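Local coordinates for probable quinone reductase Qor (NADPH:quinone reductase) (Zeta-crystallin homolog protein) (Mycobacterium tuberculosis, PDB 4RVS) that probably transfers electrons from NADPH to quinones as a zeta-crystallin-like quinone reductase, at residues G203-L208 against L230-V235. Sequence-based numbering, arbitrary orientation.
Sequences GRVREL and LASLAV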
ATOM      1  N   GLY A 203       2.285  -2.826  21.824  1.00 17.13           N
ATOM      2  CA  GLY A 203       2.577  -4.013  22.618  1.00 16.94           C
ATOM      3  C   GLY A 203       1.301  -4.706  23.061  1.00 15.56           C
ATOM      4  O   GLY A 203       1.222  -5.938  23.093  1.00 18.46           O
ATOM      5  N   ARG A 204       0.299  -3.904  23.402  1.00 15.27           N
ATOM      6  CA  ARG A 204      -1.015  -4.410  23.786  1.00 15.08           C
ATOM      7  C   ARG A 204      -1.687  -5.115  22.601  1.00 15.36           C
ATOM      8  O   ARG A 204      -2.225  -6.223  22.734  1.00 14.21           O
ATOM      9  CB  ARG A 204      -1.864  -3.237  24.296  1.00 18.70           C
ATOM     10  CG  ARG A 204      -3.230  -3.585  24.855  1.00 23.04           C
ATOM     11  CD  ARG A 204      -3.850  -2.370  25.577  1.00 24.28           C
ATOM     12  NE  ARG A 204      -2.998  -1.876  26.662  1.00 27.07           N
ATOM     13  CZ  ARG A 204      -2.439  -0.666  26.699  1.00 27.40           C
ATOM     14  NH1 ARG A 204      -2.645   0.207  25.717  1.00 23.56           N
ATOM     15  NH2 ARG A 204      -1.674  -0.322  27.730  1.00 30.35           N
ATOM     16  N   VAL A 205      -1.644  -4.485  21.434  1.00 13.13           N
ATOM     17  CA  VAL A 205      -2.230  -5.097  20.240  1.00 12.28           C
ATOM     18  C   VAL A 205      -1.506  -6.394  19.861  1.00 13.72           C
ATOM     19  O   VAL A 205      -2.146  -7.386  19.501  1.00 14.88           O
ATOM     20  CB  VAL A 205      -2.269  -4.104  19.062  1.00 12.13           C
ATOM     21  CG1 VAL A 205      -2.729  -4.792  17.787  1.00 12.25           C
ATOM     22  CG2 VAL A 205      -3.191  -2.940  19.393  1.00 13.64           C
ATOM     23  N   ARG A 206      -0.180  -6.409  19.964  1.00 12.60           N
ATOM     24  CA  ARG A 206       0.558  -7.621  19.630  1.00 16.09           C
ATOM     25  C   ARG A 206       0.237  -8.769  20.594  1.00 15.69           C
ATOM     26  O   ARG A 206       0.162  -9.926  20.181  1.00 17.23           O
ATOM     27  CB  ARG A 206       2.064  -7.351  19.509  1.00 15.67           C
ATOM     28  CG  ARG A 206       2.386  -6.491  18.287  1.00 15.05           C
ATOM     29  CD  ARG A 206       3.874  -6.348  17.981  1.00 19.77           C
ATOM     30  NE  ARG A 206       4.060  -5.299  16.979  1.00 17.04           N
ATOM     31  CZ  ARG A 206       3.867  -5.468  15.669  1.00 19.37           C
ATOM     32  NH1 ARG A 206       3.503  -6.649  15.185  1.00 16.85           N
ATOM     33  NH2 ARG A 206       4.034  -4.449  14.835  1.00 15.61           N
ATOM     34  N   GLU A 207       0.010  -8.449  21.863  1.00 17.51           N
ATOM     35  CA  GLU A 207      -0.380  -9.481  22.825  1.00 18.51           C
ATOM     36  C   GLU A 207      -1.742 -10.084  22.478  1.00 16.40           C
ATOM     37  O   GLU A 207      -1.939 -11.291  22.585  1.00 17.94           O
ATOM     38  CB  GLU A 207      -0.359  -8.934  24.257  1.00 21.45           C
ATOM     39  CG  GLU A 207       1.058  -8.771  24.802  1.00 27.88           C
ATOM     40  CD  GLU A 207       1.134  -7.837  25.996  1.00 33.13           C
ATOM     41  OE1 GLU A 207       0.069  -7.386  26.474  1.00 37.42           O
ATOM     42  OE2 GLU A 207       2.265  -7.550  26.446  1.00 32.48           O
ATOM     43  N   LEU A 208      -2.671  -9.242  22.039  1.00 14.44           N
ATOM     44  CA  LEU A 208      -3.998  -9.706  21.626  1.00 16.54           C
ATOM     45  C   LEU A 208      -3.949 -10.570  20.361  1.00 17.51           C
ATOM     46  O   LEU A 208      -4.835 -11.395  20.131  1.00 18.70           O
ATOM     47  CB  LEU A 208      -4.921  -8.508  21.388  1.00 14.58           C
ATOM     48  CG  LEU A 208      -5.266  -7.706  22.642  1.00 18.11           C
ATOM     49  CD1 LEU A 208      -5.916  -6.376  22.271  1.00 19.01           C
ATOM     50  CD2 LEU A 208      -6.176  -8.506  23.567  1.00 19.65           C
ATOM     51  N   LEU A 230       0.682   2.703  13.189  1.00  9.88           N
ATOM     52  CA  LEU A 230       1.813   2.202  12.414  1.00 10.28           C
ATOM     53  C   LEU A 230       2.552   1.117  13.184  1.00 12.70           C
ATOM     54  O   LEU A 230       2.953   0.108  12.619  1.00 11.50           O
ATOM     55  CB  LEU A 230       2.764   3.351  12.061  1.00  8.80           C
ATOM     56  CG  LEU A 230       3.978   3.012  11.196  1.00 11.32           C
ATOM     57  CD1 LEU A 230       3.541   2.373   9.901  1.00 12.74           C
ATOM     58  CD2 LEU A 230       4.791   4.261  10.909  1.00 12.70           C
ATOM     59  N   ALA A 231       2.695   1.318  14.490  1.00 12.97           N
ATOM     60  CA  ALA A 231       3.422   0.375  15.337  1.00 12.13           C
ATOM     61  C   ALA A 231       2.689  -0.957  15.601  1.00 13.55           C
ATOM     62  O   ALA A 231       3.291  -1.896  16.119  1.00 12.92           O
ATOM     63  CB  ALA A 231       3.794   1.047  16.650  1.00 14.62           C
ATOM     64  N   SER A 232       1.408  -1.041  15.234  1.00 12.60           N
ATOM     65  CA  SER A 232       0.576  -2.193  15.581  1.00 13.22           C
ATOM     66  C   SER A 232       0.425  -3.210  14.452  1.00 11.72           C
ATOM     67  O   SER A 232      -0.232  -4.238  14.622  1.00 12.35           O
ATOM     68  CB  SER A 232      -0.819  -1.723  16.013  1.00 11.91           C
ATOM     69  OG  SER A 232      -0.754  -0.929  17.180  1.00 13.02           O
ATOM     70  N   LEU A 233       1.023  -2.917  13.300  1.00 11.37           N
ATOM     71  CA  LEU A 233       0.765  -3.681  12.082  1.00 10.35           C
ATOM     72  C   LEU A 233       1.545  -4.990  11.976  1.00 11.48           C
ATOM     73  O   LEU A 233       2.709  -5.074  12.373  1.00 13.80           O
ATOM     74  CB  LEU A 233       1.076  -2.817  10.857  1.00  9.93           C
ATOM     75  CG  LEU A 233       0.011  -1.781  10.518  1.00 10.40           C
ATOM     76  CD1 LEU A 233       0.608  -0.723   9.603  1.00 11.33           C
ATOM     77  CD2 LEU A 233      -1.182  -2.456   9.844  1.00 11.40           C
ATOM     78  N   ALA A 234       0.895  -6.013  11.431  1.00  9.57           N
ATOM     79  CA  ALA A 234       1.585  -7.245  11.047  1.00 11.97           C
ATOM     80  C   ALA A 234       2.527  -6.942   9.886  1.00 13.76           C
ATOM     81  O   ALA A 234       2.353  -5.941   9.193  1.00 11.25           O
ATOM     82  CB  ALA A 234       0.583  -8.315  10.656  1.00 12.71           C
ATOM     83  N   VAL A 235       3.525  -7.796   9.670  1.00 12.93           N
ATOM     84  CA  VAL A 235       4.443  -7.620   8.538  1.00 13.08           C
ATOM     85  C   VAL A 235       3.640  -7.508   7.247  1.00 11.23           C
ATOM     86  O   VAL A 235       2.705  -8.281   7.033  1.00 12.16           O
ATOM     87  CB  VAL A 235       5.437  -8.792   8.430  1.00 13.26           C
ATOM     88  CG1 VAL A 235       6.206  -8.753   7.100  1.00 12.52           C
ATOM     89  CG2 VAL A 235       6.408  -8.760   9.599  1.00 16.43           C
TER
HETATM   90  O   HOH W   1       5.363  -3.013  17.851  1.00 29.39           O
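In the Rossmann-type nucleotide-binding domain, helix 198-208 packs against the end of helix 226-231 and the short strand 233-234 that follows it. Arg-206 and Val-205 of the first helix make the contact. The Arg-206 side chain reaches across to the carbonyls of Ala-231, at the end of helix 226-231, and Leu-233, in strand 233-234. CG is anti to the carbonyl carbon of Arg-206 itself (chi1 -69°), and the chain extended from CG to NE carries the guanidinium across. NH2 donates to Leu-233 O at 2.9 Å, with an N-H...O angle of 149°. The same NH2 donates to Ala-231 O at 3.0 Å, less straight, and the nitrogen sits well above that carbonyl plane. NH1 adds a weak bond to Leu-233 O at 3.3 Å. One water lies in the guanidinium plane at its edge. It accepts from Arg-206 NE at 2.8 Å and donates to Ala-231 O at 2.9 Å. Together these bonds should limit rotation of the guanidinium. Beside it, Val-205 CG1 lies 4.0 Å from Ser-232 CB, and Val-205 CG2 3.9 Å from Ser-232 OG. That hydroxyl hydrogen-bonds to Ala-228 O, four residues earlier in the chain. Val-205 also touches Val-214 of strand 214-219, in the parallel sheet. The arginine thus joins one helix to the helix-to-strand connection of a Rossmann fold.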